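Local structure of RagB/SusD domain protein (Flavobacterium johnsoniae, 5J90) at residues G62-P67 and L263-S268; S268-S273 and K446-L451; E296-R301 and Q313-I318. The protein binds chitin and, as a SusD homologue encoded in a chitin utilization locus, probably helps deliver chitin-derived chains to a partner outer-membrane transporter. One frame throughout, in Å; residues are numbered along the deposited sequence.

Contact 1. Residues G62-P67 and L263-S268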
ATOM      1  N   GLY A  62       5.544   2.851  21.802  1.00  9.49           N
ATOM      2  CA  GLY A  62       5.321   3.844  22.837  1.00 10.26           C
ATOM      3  C   GLY A  62       5.198   3.300  24.250  1.00  9.64           C
ATOM      4  O   GLY A  62       4.925   4.064  25.180  1.00 10.80           O
ATOM      5  N   TYR A  63       5.400   2.001  24.442  1.00  8.88           N
ATOM      6  CA  TYR A  63       5.281   1.413  25.776  1.00 10.28           C
ATOM      7  C   TYR A  63       6.477   1.701  26.688  1.00 10.05           C
ATOM      8  O   TYR A  63       6.302   1.934  27.884  1.00 11.24           O
ATOM      9  CB  TYR A  63       5.133  -0.095  25.662  1.00  9.00           C
ATOM     10  CG  TYR A  63       3.729  -0.598  25.376  1.00  8.85           C
ATOM     11  CD1 TYR A  63       2.643   0.273  25.233  1.00  9.13           C
ATOM     12  CD2 TYR A  63       3.490  -1.960  25.265  1.00  9.02           C
ATOM     13  CE1 TYR A  63       1.350  -0.222  24.990  1.00  8.59           C
ATOM     14  CE2 TYR A  63       2.217  -2.457  25.029  1.00  9.19           C
ATOM     15  CZ  TYR A  63       1.149  -1.586  24.891  1.00  8.03           C
ATOM     16  OH  TYR A  63      -0.110  -2.103  24.662  1.00  9.09           O
ATOM     17  N   MET A  64       7.681   1.638  26.130  1.00  9.11           N
ATOM     18  CA  MET A  64       8.915   1.673  26.924  1.00  9.18           C
ATOM     19  C   MET A  64       9.983   2.445  26.181  1.00 10.11           C
ATOM     20  O   MET A  64       9.870   2.671  24.970  1.00 10.92           O
ATOM     21  CB  MET A  64       9.390   0.242  27.207  1.00 10.85           C
ATOM     22  CG  MET A  64       8.413  -0.555  28.063  1.00 13.37           C
ATOM     23  SD  MET A  64       8.828  -2.295  28.311  1.00 12.64           S
ATOM     24  CE  MET A  64       7.582  -3.084  27.273  1.00 13.43           C
ATOM     25  N   ALA A  65      11.028   2.860  26.898  1.00 10.30           N
ATOM     26  CA  ALA A  65      12.128   3.602  26.281  1.00 10.35           C
ATOM     27  C   ALA A  65      13.425   3.292  26.997  1.00 11.17           C
ATOM     28  O   ALA A  65      13.427   3.021  28.202  1.00 11.87           O
ATOM     29  CB  ALA A  65      11.855   5.097  26.323  1.00 11.21           C
ATOM     30  N   THR A  66      14.527   3.309  26.257  1.00 11.21           N
ATOM     31  CA  THR A  66      15.823   3.034  26.866  1.00 11.08           C
ATOM     32  C   THR A  66      16.556   4.314  27.297  1.00 12.64           C
ATOM     33  O   THR A  66      16.500   5.332  26.606  1.00 12.80           O
ATOM     34  CB  THR A  66      16.731   2.209  25.934  1.00 11.88           C
ATOM     35  OG1 THR A  66      17.927   1.851  26.647  1.00 11.75           O
ATOM     36  CG2 THR A  66      17.114   3.013  24.697  1.00 11.58           C
ATOM     37  N   PRO A  67      17.234   4.264  28.459  1.00 12.59           N
ATOM     38  CA  PRO A  67      18.105   5.372  28.873  1.00 14.01           C
ATOM     39  C   PRO A  67      19.514   5.221  28.315  1.00 14.32           C
ATOM     40  O   PRO A  67      20.356   6.093  28.543  1.00 15.54           O
ATOM     41  CB  PRO A  67      18.159   5.202  30.389  1.00 12.60           C
ATOM     42  CG  PRO A  67      18.111   3.715  30.576  1.00 12.37           C
ATOM     43  CD  PRO A  67      17.142   3.219  29.495  1.00 11.93           C
ATOM     44  N   LEU A 263      18.855  -1.821  34.184  1.00 12.92           N
ATOM     45  CA  LEU A 263      18.408  -0.446  33.955  1.00 13.03           C
ATOM     46  C   LEU A 263      18.468  -0.062  32.471  1.00 14.23           C
ATOM     47  O   LEU A 263      18.736   1.090  32.130  1.00 13.49           O
ATOM     48  CB  LEU A 263      19.236   0.540  34.784  1.00 14.25           C
ATOM     49  CG  LEU A 263      19.329   0.278  36.292  1.00 15.21           C
ATOM     50  CD1 LEU A 263      20.179   1.362  36.953  1.00 15.69           C
ATOM     51  CD2 LEU A 263      17.955   0.202  36.943  1.00 19.13           C
ATOM     52  N   ASP A 264      18.207  -1.032  31.596  1.00 13.30           N
ATOM     53  CA  ASP A 264      18.304  -0.805  30.155  1.00 12.69           C
ATOM     54  C   ASP A 264      16.962  -0.448  29.515  1.00 10.96           C
ATOM     55  O   ASP A 264      16.894  -0.149  28.317  1.00 11.90           O
ATOM     56  CB  ASP A 264      18.874  -2.033  29.456  1.00 13.10           C
ATOM     57  CG  ASP A 264      20.379  -1.978  29.297  1.00 15.99           C
ATOM     58  OD1 ASP A 264      20.987  -0.900  29.525  1.00 17.99           O
ATOM     59  OD2 ASP A 264      20.944  -3.024  28.919  1.00 21.82           O
ATOM     60  N   ILE A 265      15.895  -0.495  30.298  1.00 11.63           N
ATOM     61  CA  ILE A 265      14.578  -0.090  29.800  1.00 10.29           C
ATOM     62  C   ILE A 265      13.801   0.569  30.934  1.00 11.82           C
ATOM     63  O   ILE A 265      13.929   0.174  32.112  1.00 12.27           O
ATOM     64  CB  ILE A 265      13.800  -1.277  29.143  1.00 11.80           C
ATOM     65  CG1 ILE A 265      12.696  -0.771  28.194  1.00 11.12           C
ATOM     66  CG2 ILE A 265      13.225  -2.229  30.183  1.00 11.93           C
ATOM     67  CD1 ILE A 265      13.242  -0.185  26.903  1.00 12.49           C
ATOM     68  N   ARG A 266      13.023   1.589  30.577  1.00 11.88           N
ATOM     69  CA  ARG A 266      12.277   2.397  31.536  1.00 12.14           C
ATOM     70  C   ARG A 266      10.870   2.681  31.013  1.00 11.31           C
ATOM     71  O   ARG A 266      10.563   2.427  29.838  1.00 11.17           O
ATOM     72  CB  ARG A 266      12.977   3.748  31.757  1.00 12.69           C
ATOM     73  CG  ARG A 266      14.438   3.705  32.231  1.00 11.67           C
ATOM     74  CD  ARG A 266      14.581   3.499  33.741  1.00 14.62           C
ATOM     75  NE  ARG A 266      14.463   2.097  34.106  1.00 14.15           N
ATOM     76  CZ  ARG A 266      14.675   1.607  35.326  1.00 13.50           C
ATOM     77  NH1 ARG A 266      15.035   2.412  36.324  1.00 14.51           N
ATOM     78  NH2 ARG A 266      14.535   0.311  35.547  1.00 13.57           N
ATOM     79  N   MET A 267      10.011   3.205  31.880  1.00 10.78           N
ATOM     80  CA  MET A 267       8.758   3.814  31.459  1.00 11.58           C
ATOM     81  C   MET A 267       9.015   4.801  30.317  1.00 11.85           C
ATOM     82  O   MET A 267      10.032   5.500  30.310  1.00 11.91           O
ATOM     83  CB  MET A 267       8.152   4.560  32.645  1.00 12.31           C
ATOM     84  CG  MET A 267       6.798   5.196  32.383  1.00 10.02           C
ATOM     85  SD  MET A 267       6.317   6.167  33.830  1.00 13.84           S
ATOM     86  CE  MET A 267       4.574   6.406  33.505  1.00 13.83           C
ATOM     87  N   SER A 268       8.104   4.858  29.346  1.00 11.57           N
ATOM     88  CA  SER A 268       8.241   5.792  28.228  1.00  9.94           C
ATOM     89  C   SER A 268       7.555   7.131  28.484  1.00  9.97           C
ATOM     90  O   SER A 268       6.671   7.244  29.333  1.00 11.70           O
ATOM     91  CB  SER A 268       7.613   5.192  26.972  1.00 10.43           C
ATOM     92  OG  SER A 268       6.211   5.142  27.139  1.00 12.17           O
TER
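Ser268 meets the backbone of Gly62 at the tight end of this contact. Its OG donates to Gly62 O over 2.6 Å, reaching the oxygen from above the carbonyl plane, 42° out of it. With chi1 at 69°, OG sits between its own backbone N and carbonyl carbon, and from there it also accepts from Met271 N. One buried hydroxyl therefore caps helix 269-277 and ties it to the loop after helix 57-60. Next along, Ala65 and Arg266 form an antiparallel hydrogen-bonded pair: Ala65 N donates to Arg266 O at 3.0 Å, and Arg266 N returns a bond to Ala65 O at 2.8 Å. Ile265, whose CB points away from residues 62-67, brings its end back, CD1 lying 3.5 Å from Ala65 O, while its CG1 packs 3.6 Å from Met64 CB. The Ala65-Arg266 pair is the core of a short, weakly bonded antiparallel two-strand element, residues 64-65 and 266-267, in a SusD-like protein that is otherwise largely helix and loop. It joins chain regions nearly two hundred residues apart. Beyond it the two segments no longer pair backbone to backbone, and side chains make the link. Thr66 OG1, anti to its backbone N (chi1 -174°), donates to Asp264 O at 2.8 Å and also bonds to Thr68 N. The Pro67 ring crosses the Arg266 chain at about a right angle, with Pro67 CD 3.9 Å from Arg266 CG. Leu263 O, buried here without a hydrogen-bond partner in the model, instead has Pro67 CG at 3.1 Å. At this end Leu263 and Asp264 are partly exposed. The Asp264 carboxylate turns from the strand pair toward Thr68 OG1, Lys309 NZ and Gln50 NE2, with Lys309 making a salt bridge to OD1.

Contact 2. Residues S268-S273 and K446-L451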
ATOM      1  N   SER A 268       8.104   4.858  29.346  1.00 11.57           N
ATOM      2  CA  SER A 268       8.241   5.792  28.228  1.00  9.94           C
ATOM      3  C   SER A 268       7.555   7.131  28.484  1.00  9.97           C
ATOM      4  O   SER A 268       6.671   7.244  29.333  1.00 11.70           O
ATOM      5  CB  SER A 268       7.613   5.192  26.972  1.00 10.43           C
ATOM      6  OG  SER A 268       6.211   5.142  27.139  1.00 12.17           O
ATOM      7  N   ALA A 269       7.943   8.137  27.705  1.00 10.27           N
ATOM      8  CA  ALA A 269       7.269   9.429  27.746  1.00 10.86           C
ATOM      9  C   ALA A 269       5.807   9.346  27.312  1.00 12.50           C
ATOM     10  O   ALA A 269       4.963  10.040  27.866  1.00 12.71           O
ATOM     11  CB  ALA A 269       8.016  10.443  26.896  1.00 11.22           C
ATOM     12  N   ASP A 270       5.492   8.503  26.332  1.00 11.05           N
ATOM     13  CA  ASP A 270       4.089   8.356  25.928  1.00 11.31           C
ATOM     14  C   ASP A 270       3.237   7.777  27.056  1.00 10.77           C
ATOM     15  O   ASP A 270       2.108   8.223  27.287  1.00 10.54           O
ATOM     16  CB  ASP A 270       3.953   7.471  24.681  1.00 11.94           C
ATOM     17  CG  ASP A 270       4.470   8.138  23.423  1.00 12.33           C
ATOM     18  OD1 ASP A 270       3.980   9.232  23.066  1.00 12.23           O
ATOM     19  OD2 ASP A 270       5.367   7.553  22.788  1.00 13.01           O
ATOM     20  N   MET A 271       3.768   6.769  27.747  1.00 10.28           N
ATOM     21  CA  MET A 271       3.050   6.190  28.872  1.00 11.37           C
ATOM     22  C   MET A 271       2.859   7.222  29.987  1.00 11.46           C
ATOM     23  O   MET A 271       1.788   7.283  30.585  1.00 12.16           O
ATOM     24  CB  MET A 271       3.754   4.932  29.384  1.00 11.39           C
ATOM     25  CG  MET A 271       3.327   3.663  28.665  1.00 10.79           C
ATOM     26  SD  MET A 271       1.707   3.178  29.263  1.00 11.36           S
ATOM     27  CE  MET A 271       1.293   1.877  28.102  1.00 12.50           C
ATOM     28  N   GLU A 272       3.877   8.038  30.245  1.00 12.27           N
ATOM     29  CA  GLU A 272       3.711   9.078  31.260  1.00 13.44           C
ATOM     30  C   GLU A 272       2.610  10.052  30.844  1.00 12.85           C
ATOM     31  O   GLU A 272       1.698  10.331  31.608  1.00 13.74           O
ATOM     32  CB  GLU A 272       5.014   9.841  31.516  1.00 12.47           C
ATOM     33  CG  GLU A 272       4.840  10.852  32.645  1.00 15.48           C
ATOM     34  CD  GLU A 272       6.024  11.786  32.855  1.00 17.52           C
ATOM     35  OE1 GLU A 272       7.187  11.385  32.640  1.00 14.59           O
ATOM     36  OE2 GLU A 272       5.777  12.941  33.271  1.00 20.80           O
ATOM     37  N   SER A 273       2.679  10.549  29.614  1.00 12.45           N
ATOM     38  CA  SER A 273       1.698  11.515  29.132  1.00 12.25           C
ATOM     39  C   SER A 273       0.269  10.985  29.214  1.00 13.02           C
ATOM     40  O   SER A 273      -0.638  11.649  29.738  1.00 13.00           O
ATOM     41  CB  SER A 273       2.026  11.917  27.688  1.00 13.44           C
ATOM     42  OG  SER A 273       1.021  12.773  27.175  1.00 13.72           O
ATOM     43  N   LYS A 446      -1.982   8.567  19.469  1.00 10.19           N
ATOM     44  CA  LYS A 446      -0.955   9.484  18.994  1.00 10.65           C
ATOM     45  C   LYS A 446       0.278   9.353  19.892  1.00 10.41           C
ATOM     46  O   LYS A 446       0.156   9.312  21.118  1.00 10.88           O
ATOM     47  CB  LYS A 446      -1.461  10.934  19.009  1.00 12.16           C
ATOM     48  CG  LYS A 446      -2.786  11.163  18.278  1.00 14.14           C
ATOM     49  CD  LYS A 446      -2.722  10.772  16.812  1.00 15.58           C
ATOM     50  CE  LYS A 446      -1.813  11.696  16.022  1.00 17.12           C
ATOM     51  NZ  LYS A 446      -1.980  11.500  14.548  1.00 22.53           N
ATOM     52  N   LEU A 447       1.453   9.281  19.270  1.00 10.39           N
ATOM     53  CA  LEU A 447       2.724   9.113  19.977  1.00 10.81           C
ATOM     54  C   LEU A 447       3.680  10.268  19.692  1.00 11.33           C
ATOM     55  O   LEU A 447       3.626  10.893  18.633  1.00 11.84           O
ATOM     56  CB  LEU A 447       3.391   7.793  19.561  1.00 10.30           C
ATOM     57  CG  LEU A 447       2.606   6.500  19.802  1.00  9.76           C
ATOM     58  CD1 LEU A 447       3.366   5.297  19.244  1.00 11.79           C
ATOM     59  CD2 LEU A 447       2.290   6.300  21.285  1.00 10.90           C
ATOM     60  N   PHE A 448       4.585  10.546  20.624  1.00 10.70           N
ATOM     61  CA  PHE A 448       5.581  11.591  20.392  1.00 11.96           C
ATOM     62  C   PHE A 448       6.558  11.174  19.296  1.00 12.97           C
ATOM     63  O   PHE A 448       7.146  10.094  19.361  1.00 12.45           O
ATOM     64  CB  PHE A 448       6.374  11.888  21.673  1.00 11.14           C
ATOM     65  CG  PHE A 448       5.536  12.404  22.815  1.00 12.48           C
ATOM     66  CD1 PHE A 448       4.661  13.467  22.634  1.00 12.86           C
ATOM     67  CD2 PHE A 448       5.639  11.835  24.072  1.00 12.52           C
ATOM     68  CE1 PHE A 448       3.902  13.948  23.687  1.00 13.81           C
ATOM     69  CE2 PHE A 448       4.879  12.308  25.130  1.00 13.83           C
ATOM     70  CZ  PHE A 448       4.015  13.364  24.938  1.00 11.64           C
ATOM     71  N   PRO A 449       6.763  12.040  18.292  1.00 11.52           N
ATOM     72  CA  PRO A 449       7.732  11.725  17.234  1.00 11.68           C
ATOM     73  C   PRO A 449       9.171  11.734  17.751  1.00 13.49           C
ATOM     74  O   PRO A 449       9.487  12.433  18.718  1.00 13.09           O
ATOM     75  CB  PRO A 449       7.522  12.854  16.219  1.00 13.03           C
ATOM     76  CG  PRO A 449       6.930  13.982  17.021  1.00 17.86           C
ATOM     77  CD  PRO A 449       6.037  13.294  18.024  1.00 14.05           C
ATOM     78  N   VAL A 450      10.048  10.964  17.122  1.00 11.34           N
ATOM     79  CA  VAL A 450      11.456  10.988  17.513  1.00 11.04           C
ATOM     80  C   VAL A 450      12.057  12.361  17.221  1.00 13.11           C
ATOM     81  O   VAL A 450      11.570  13.094  16.359  1.00 12.98           O
ATOM     82  CB  VAL A 450      12.297   9.878  16.822  1.00 11.07           C
ATOM     83  CG1 VAL A 450      11.777   8.496  17.204  1.00 12.30           C
ATOM     84  CG2 VAL A 450      12.332  10.064  15.298  1.00 13.09           C
ATOM     85  N   LEU A 451      13.110  12.705  17.959  1.00 13.35           N
ATOM     86  CA  LEU A 451      13.830  13.962  17.761  1.00 13.23           C
ATOM     87  C   LEU A 451      15.086  13.746  16.932  1.00 15.81           C
ATOM     88  O   LEU A 451      15.615  14.691  16.345  1.00 16.83           O
ATOM     89  CB  LEU A 451      14.205  14.579  19.108  1.00 14.88           C
ATOM     90  CG  LEU A 451      12.999  15.000  19.941  1.00 16.80           C
ATOM     91  CD1 LEU A 451      13.438  15.504  21.316  1.00 18.60           C
ATOM     92  CD2 LEU A 451      12.190  16.052  19.206  1.00 18.90           C
TER
HETATM   93  O   HOH W   1       1.422  10.208  23.528  1.00 12.83           O
HETATM   94  O   HOH W   2       7.008   7.717  20.712  1.00 14.64           O
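Asp270 reaches from the first turn of helix 269-277 to the backbone of Leu447 and Phe448, joining a helix N-terminus to the long loop between helices 432-442 and 472-477 of this SusD-like fold. Followed outward, its side chain meets something at each atom. CB lies 4.0 Å from Leu447 CD2. CG, anti to the carbonyl carbon and beside the backbone N (chi1 -71°), comes closer to the same methyl, at 3.6 Å from Leu447 CD2; the two side chains cross at about a right angle. OD1 then accepts from Phe448 N at 2.8 Å in a fairly straight bond, 161° at the hydrogen, using the syn lone pair. A water donating to OD1 also donates to Lys446 O, giving Asp270 OD1 a second donor. OD2 receives a different water, 2.7 Å from Asp270 OD2, which donates to Phe448 O as well. Both carboxylate oxygens are thus tied to the loop backbone, one directly and both through water. Being in the first turn, Asp270 may also gain some stabilisation of its charge from the helix N-terminus.

The Phe448 ring slides past this carboxylate in the opposite direction, the two planes only 20° apart, with Phe448 CD2 3.2 Å from Asp270 OD1. Further along the ring, Ala269 O lies at the edge, near the ring plane, 3.6 Å from Phe448 CE2, while the methyl of Ala269 packs beside CD2. Ser273 CB approaches Phe448 CZ to 3.7 Å, whereas the hydroxyl of Ser273 is engaged by Ala385 O. Ser397 and Arg301 also touch this phenylalanine. Over the centre of one ring face, 4.2 Å above the plane, sits the oxygen of the water that joins Asp270 OD1 to Lys446 O.

Contact 3. Residues E296-R301 and Q313-I318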
ATOM      1  N   GLU A 296       7.349   9.685  42.228  1.00 20.07           N
ATOM      2  CA  GLU A 296       6.788  10.141  40.959  1.00 22.06           C
ATOM      3  C   GLU A 296       6.968   9.095  39.863  1.00 16.69           C
ATOM      4  O   GLU A 296       7.932   8.329  39.871  1.00 18.62           O
ATOM      5  CB  GLU A 296       7.440  11.452  40.511  1.00 20.10           C
ATOM      6  CG  GLU A 296       7.164  12.645  41.416  1.00 24.23           C
ATOM      7  CD  GLU A 296       7.734  13.941  40.858  1.00 40.01           C
ATOM      8  OE1 GLU A 296       7.575  14.190  39.643  1.00 39.76           O
ATOM      9  OE2 GLU A 296       8.350  14.710  41.630  1.00 39.53           O
ATOM     10  N   TYR A 297       6.018   9.069  38.935  1.00 16.94           N
ATOM     11  CA  TYR A 297       6.139   8.260  37.723  1.00 16.11           C
ATOM     12  C   TYR A 297       6.715   9.116  36.611  1.00 17.20           C
ATOM     13  O   TYR A 297       6.072  10.061  36.156  1.00 21.26           O
ATOM     14  CB  TYR A 297       4.772   7.691  37.320  1.00 15.09           C
ATOM     15  CG  TYR A 297       4.224   6.765  38.375  1.00 14.73           C
ATOM     16  CD1 TYR A 297       4.680   5.457  38.480  1.00 14.91           C
ATOM     17  CD2 TYR A 297       3.282   7.209  39.297  1.00 16.59           C
ATOM     18  CE1 TYR A 297       4.199   4.604  39.458  1.00 16.41           C
ATOM     19  CE2 TYR A 297       2.797   6.364  40.283  1.00 15.31           C
ATOM     20  CZ  TYR A 297       3.259   5.066  40.361  1.00 15.03           C
ATOM     21  OH  TYR A 297       2.791   4.213  41.334  1.00 18.98           O
ATOM     22  N   LYS A 298       7.936   8.799  36.189  1.00 13.51           N
ATOM     23  CA  LYS A 298       8.617   9.590  35.169  1.00 14.98           C
ATOM     24  C   LYS A 298       9.110   8.715  34.028  1.00 13.43           C
ATOM     25  O   LYS A 298       9.801   7.720  34.251  1.00 14.05           O
ATOM     26  CB  LYS A 298       9.795  10.371  35.766  1.00 15.75           C
ATOM     27  CG  LYS A 298       9.386  11.540  36.663  1.00 21.07           C
ATOM     28  CD  LYS A 298       8.535  12.563  35.914  1.00 18.42           C
ATOM     29  CE  LYS A 298       9.260  13.146  34.713  1.00 20.56           C
ATOM     30  NZ  LYS A 298       8.375  14.061  33.932  1.00 19.59           N
ATOM     31  N   GLY A 299       8.750   9.102  32.807  1.00 12.35           N
ATOM     32  CA  GLY A 299       9.107   8.328  31.634  1.00 13.33           C
ATOM     33  C   GLY A 299      10.205   8.983  30.827  1.00 13.49           C
ATOM     34  O   GLY A 299      10.494  10.179  30.985  1.00 13.60           O
ATOM     35  N   VAL A 300      10.810   8.189  29.950  1.00 12.06           N
ATOM     36  CA  VAL A 300      11.924   8.608  29.119  1.00 12.71           C
ATOM     37  C   VAL A 300      11.458   8.749  27.664  1.00 12.12           C
ATOM     38  O   VAL A 300      10.716   7.898  27.151  1.00 12.07           O
ATOM     39  CB  VAL A 300      13.064   7.585  29.210  1.00 12.08           C
ATOM     40  CG1 VAL A 300      14.236   8.005  28.340  1.00 13.13           C
ATOM     41  CG2 VAL A 300      13.495   7.413  30.667  1.00 14.43           C
ATOM     42  N   ARG A 301      11.885   9.822  27.005  1.00 11.15           N
ATOM     43  CA  ARG A 301      11.538  10.071  25.609  1.00 12.97           C
ATOM     44  C   ARG A 301      12.352   9.150  24.703  1.00 11.48           C
ATOM     45  O   ARG A 301      13.539   8.928  24.932  1.00 12.80           O
ATOM     46  CB  ARG A 301      11.830  11.536  25.266  1.00 13.51           C
ATOM     47  CG  ARG A 301      11.469  11.942  23.852  1.00 18.11           C
ATOM     48  CD  ARG A 301      10.106  12.568  23.799  1.00 17.91           C
ATOM     49  NE  ARG A 301       9.749  12.930  22.431  1.00 14.75           N
ATOM     50  CZ  ARG A 301       9.609  14.173  21.979  1.00 13.96           C
ATOM     51  NH1 ARG A 301       9.786  15.217  22.786  1.00 16.55           N
ATOM     52  NH2 ARG A 301       9.273  14.372  20.712  1.00 17.35           N
ATOM     53  N   GLN A 313      18.678   6.744  33.635  1.00 14.57           N
ATOM     54  CA  GLN A 313      18.541   5.389  34.173  1.00 14.62           C
ATOM     55  C   GLN A 313      17.716   5.331  35.452  1.00 14.16           C
ATOM     56  O   GLN A 313      17.198   4.274  35.811  1.00 14.77           O
ATOM     57  CB  GLN A 313      19.904   4.746  34.415  1.00 16.11           C
ATOM     58  CG  GLN A 313      20.605   5.263  35.660  1.00 17.19           C
ATOM     59  CD  GLN A 313      22.032   4.782  35.747  1.00 22.79           C
ATOM     60  OE1 GLN A 313      22.538   4.136  34.832  1.00 23.34           O
ATOM     61  NE2 GLN A 313      22.698   5.098  36.855  1.00 28.82           N
ATOM     62  N   ASP A 314      17.617   6.459  36.152  1.00 15.84           N
ATOM     63  CA  ASP A 314      16.878   6.507  37.405  1.00 14.22           C
ATOM     64  C   ASP A 314      15.470   7.077  37.258  1.00 16.46           C
ATOM     65  O   ASP A 314      14.808   7.388  38.248  1.00 14.60           O
ATOM     66  CB  ASP A 314      17.681   7.242  38.490  1.00 16.12           C
ATOM     67  CG  ASP A 314      18.849   6.418  39.002  1.00 21.56           C
ATOM     68  OD1 ASP A 314      18.774   5.170  38.954  1.00 18.47           O
ATOM     69  OD2 ASP A 314      19.846   7.021  39.461  1.00 22.87           O
ATOM     70  N   PHE A 315      14.998   7.178  36.015  1.00 13.85           N
ATOM     71  CA  PHE A 315      13.572   7.405  35.766  1.00 14.98           C
ATOM     72  C   PHE A 315      12.790   6.132  36.146  1.00 12.32           C
ATOM     73  O   PHE A 315      13.384   5.148  36.600  1.00 13.92           O
ATOM     74  CB  PHE A 315      13.345   7.773  34.291  1.00 15.34           C
ATOM     75  CG  PHE A 315      13.627   9.228  33.964  1.00 15.21           C
ATOM     76  CD1 PHE A 315      14.826   9.826  34.335  1.00 16.52           C
ATOM     77  CD2 PHE A 315      12.695   9.989  33.273  1.00 13.93           C
ATOM     78  CE1 PHE A 315      15.080  11.153  34.030  1.00 17.40           C
ATOM     79  CE2 PHE A 315      12.943  11.321  32.967  1.00 16.21           C
ATOM     80  CZ  PHE A 315      14.144  11.901  33.344  1.00 17.85           C
ATOM     81  N   SER A 316      11.473   6.127  35.959  1.00 13.94           N
ATOM     82  CA  SER A 316      10.658   4.993  36.405  1.00 13.33           C
ATOM     83  C   SER A 316      10.983   3.671  35.714  1.00 13.57           C
ATOM     84  O   SER A 316      11.114   3.609  34.489  1.00 12.68           O
ATOM     85  CB  SER A 316       9.163   5.287  36.244  1.00 13.43           C
ATOM     86  OG  SER A 316       8.692   6.188  37.236  1.00 14.50           O
ATOM     87  N   GLY A 317      11.098   2.606  36.499  1.00 12.71           N
ATOM     88  CA  GLY A 317      11.306   1.283  35.946  1.00 13.10           C
ATOM     89  C   GLY A 317       9.990   0.609  35.588  1.00 12.32           C
ATOM     90  O   GLY A 317       8.910   1.099  35.924  1.00 13.19           O
ATOM     91  N   ILE A 318      10.084  -0.521  34.894  1.00 11.76           N
ATOM     92  CA  ILE A 318       8.911  -1.335  34.606  1.00 12.71           C
ATOM     93  C   ILE A 318       8.509  -2.021  35.907  1.00 13.37           C
ATOM     94  O   ILE A 318       9.365  -2.481  36.669  1.00 14.11           O
ATOM     95  CB  ILE A 318       9.191  -2.369  33.494  1.00 10.90           C
ATOM     96  CG1 ILE A 318       9.882  -1.704  32.292  1.00 12.43           C
ATOM     97  CG2 ILE A 318       7.896  -3.064  33.086  1.00 10.92           C
ATOM     98  CD1 ILE A 318       9.146  -0.493  31.731  1.00 12.92           C
TER
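Tyr297 brings its CA to 3.3 Å from Ser316 OG, where residues 296-301 begin to run against residues 313-318. Both segments are irregular, part of the long connection between helix 283-286 and strand 326-328, and both border the same edge of strand 266-267 of the SusD-like fold, where Met267 N bonds to Ser316 O and Met267 O to Val300 N.

Lys298 carries the polar part. Its N donates to Ser316 OG at 2.9 Å, 160° at the hydrogen, and its O accepts from Ser316 N, also at 2.9 Å. A single serine thus grips both backbone polar atoms of one residue, once through its side chain and once through its main chain. With chi1 at -75°, Ser316 OG is held beside its own backbone N. The lysine side chain packs CB 3.8 Å from Phe315 CD2; beyond CB the chain bends at chi2 and chi3, and its end leads away from residues 313-318. Both polar ends have further partners: Ser316 OG bonds to Asp288 O, while Lys298 NZ makes a salt bridge with Glu272 OE2 and a hydrogen bond to Val388 O.

Gly299 follows, its O at the edge of the Phe315 ring near the ring plane, 3.2 Å from Phe315 CD2 and 3.4 Å from Phe315 CE2. Tyr387 OH and Glu272 OE1 hold this glycine's O and N, while the ring edge lies against the same O.

Val300 completes the apolar side, crossing Phe315 obliquely. Its CG2, anti to the carbonyl carbon, lies 3.6 Å from Phe315 CB and 3.8 Å from Phe315 CD2.

In the fold
All three contacts are mostly buried and cluster on the same side of the chain's centre. Contact 1 has no exposed touching residue, while contacts 2 and 3 each have one, Lys446 and Glu296. Contact 3, its centre about 7 Å from that of contact 1, lines the edge of strand 266-267 away from residues 64-65. Contact 2 shares Ser268 with contact 1 and continues into helix 269-277; Glu272 and Arg301 connect it to contact 3, which is nested within the chain loop that contact 2 closes. Contact 1 rests on one strand pair and two hydroxyl-to-carbonyl bonds, contact 3 on backbone and serine bonds beside an aromatic edge, contact 2 on a carboxylate and bridging waters.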